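Local coordinates for protein probable transcriptional regulator (Pseudomonas aeruginosa PAO1, PDB 2GEN) that probably binds DNA at cis-regulatory sites as a TetR-family transcriptional regulator, at residues Asp26-Ile30 with Glu31-Asp35. Residues are numbered along the deposited sequence; the frame is centred on the assembly and turned at random.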
loop_
_atom_site.group_PDB
_atom_site.type_symbol
_atom_site.label_atom_id
_atom_site.label_comp_id
_atom_site.label_asym_id
_atom_site.label_seq_id
_atom_site.Cartn_x
_atom_site.Cartn_y
_atom_site.Cartn_z
ATOM N N ASP A 26 -0.154 -3.763 -20.869
ATOM C CA ASP A 26 -1.129 -4.050 -21.916
ATOM C C ASP A 26 -0.556 -3.778 -23.309
ATOM O O ASP A 26 -0.743 -4.594 -24.219
ATOM C CB ASP A 26 -2.451 -3.316 -21.636
ATOM C CG ASP A 26 -3.218 -3.921 -20.438
ATOM O OD1 ASP A 26 -3.131 -5.150 -20.205
ATOM O OD2 ASP A 26 -3.921 -3.174 -19.725
ATOM N N ALA A 27 0.195 -2.689 -23.462
ATOM C CA ALA A 27 0.830 -2.359 -24.754
ATOM C C ALA A 27 2.066 -3.195 -25.132
ATOM O O ALA A 27 2.545 -3.119 -26.276
ATOM C CB ALA A 27 1.158 -0.866 -24.828
ATOM N N THR A 28 2.615 -3.961 -24.189
ATOM C CA THR A 28 3.733 -4.868 -24.514
ATOM C C THR A 28 3.218 -6.121 -25.211
ATOM O O THR A 28 2.202 -6.699 -24.818
ATOM C CB THR A 28 4.571 -5.270 -23.253
ATOM O OG1 THR A 28 5.173 -4.100 -22.689
ATOM C CG2 THR A 28 5.663 -6.298 -23.592
ATOM N N THR A 29 3.919 -6.544 -26.252
ATOM C CA THR A 29 3.570 -7.785 -26.929
ATOM C C THR A 29 4.677 -8.793 -26.698
ATOM O O THR A 29 5.795 -8.418 -26.335
ATOM C CB THR A 29 3.419 -7.547 -28.443
ATOM O OG1 THR A 29 4.677 -7.085 -28.961
ATOM C CG2 THR A 29 2.328 -6.506 -28.721
ATOM N N ILE A 30 4.371 -10.071 -26.904
ATOM C CA ILE A 30 5.390 -11.116 -26.872
ATOM C C ILE A 30 6.518 -10.847 -27.880
ATOM O O ILE A 30 7.662 -11.201 -27.633
ATOM C CB ILE A 30 4.775 -12.543 -27.023
ATOM C CG1 ILE A 30 5.798 -13.636 -26.694
ATOM C CG2 ILE A 30 4.169 -12.767 -28.413
ATOM C CD1 ILE A 30 5.809 -14.035 -25.241
ATOM N N GLU A 31 6.200 -10.203 -29.006
ATOM C CA GLU A 31 7.225 -9.828 -29.978
ATOM C C GLU A 31 8.275 -8.892 -29.379
ATOM O O GLU A 31 9.480 -9.086 -29.578
ATOM C CB GLU A 31 6.591 -9.180 -31.220
ATOM C CG GLU A 31 5.881 -10.174 -32.143
ATOM C CD GLU A 31 4.451 -10.532 -31.721
ATOM O OE1 GLU A 31 3.863 -9.920 -30.784
ATOM O OE2 GLU A 31 3.902 -11.449 -32.362
HETATM N N MSE A 32 7.814 -7.885 -28.641
HETATM C CA MSE A 32 8.713 -6.926 -27.984
HETATM C C MSE A 32 9.659 -7.624 -26.993
HETATM O O MSE A 32 10.828 -7.254 -26.880
HETATM C CB MSE A 32 7.913 -5.820 -27.300
HETATM C CG MSE A 32 7.114 -5.016 -28.286
HETATM SE SE MSE A 32 6.009 -3.678 -27.499
HETATM C CE MSE A 32 4.982 -3.145 -29.088
ATOM N N ILE A 33 9.145 -8.651 -26.318
ATOM C CA ILE A 33 9.917 -9.439 -25.335
ATOM C C ILE A 33 10.984 -10.283 -26.030
ATOM O O ILE A 33 12.134 -10.328 -25.583
ATOM C CB ILE A 33 8.997 -10.298 -24.394
ATOM C CG1 ILE A 33 8.009 -9.379 -23.647
ATOM C CG2 ILE A 33 9.831 -11.147 -23.410
ATOM C CD1 ILE A 33 6.913 -10.098 -22.842
ATOM N N ARG A 34 10.635 -10.926 -27.145
ATOM C CA ARG A 34 11.668 -11.655 -27.890
ATOM C C ARG A 34 12.748 -10.718 -28.436
ATOM O O ARG A 34 13.924 -11.075 -28.426
ATOM C CB ARG A 34 11.099 -12.574 -28.990
ATOM C CG ARG A 34 10.304 -11.902 -30.044
ATOM C CD ARG A 34 10.758 -12.277 -31.480
ATOM N NE ARG A 34 10.497 -11.105 -32.297
ATOM C CZ ARG A 34 9.566 -11.000 -33.239
ATOM N NH1 ARG A 34 8.818 -12.041 -33.584
ATOM N NH2 ARG A 34 9.423 -9.835 -33.858
ATOM N N ASP A 35 12.364 -9.520 -28.872
ATOM C CA ASP A 35 13.325 -8.581 -29.460
ATOM C C ASP A 35 14.270 -7.984 -28.409
ATOM O O ASP A 35 15.473 -7.796 -28.664
ATOM C CB ASP A 35 12.613 -7.454 -30.221
ATOM C CG ASP A 35 11.854 -7.952 -31.466
ATOM O OD1 ASP A 35 12.104 -9.086 -31.948
ATOM O OD2 ASP A 35 11.003 -7.191 -31.965
#
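Arg34 N donates a hydrogen bond to Ile30 O over 3.0 Å, close to straight at 163°. It is an i+4 to i bond in the first turn of helix 30-37, which opens the predicted helix-turn-helix of this TetR-family protein. Thr29 stands just before this helix as its N-cap: Thr29 OG1 accepts a hydrogen bond from Met32 N at 3.3 Å and has the side-chain atom Met32 CG packed against it. With chi1 at 61°, OG1 sits between the backbone N and the carbonyl carbon of Thr29, facing the first turn. The N-H to OG1 angle is 159°. Ile33 N also makes a weak hydrogen bond to Thr29 O.

Selenomethionine Met32 runs extended past CG, back along the loop. Its SE lies 3.7 Å from Ala27 O. Glu31 folds its carboxylate back, with OE1 3.4 Å from Thr29 CB and next to the CG2 branch of Ile30. On the buried side, Thr28 CG2 meets Ile33 CG1 at 3.9 Å, the two side chains crossing at about a right angle. Both also touch helix 9-23, Thr28 on Phe20 and Ile33 on Ala16. Thr28 OG1 bonds to Gly24 O.

Arg34 NE reaches Asp35 OD1 at 2.6 Å in a salt bridge. The oxygen lies near the guanidinium plane, but NE meets it from above the carboxylate plane.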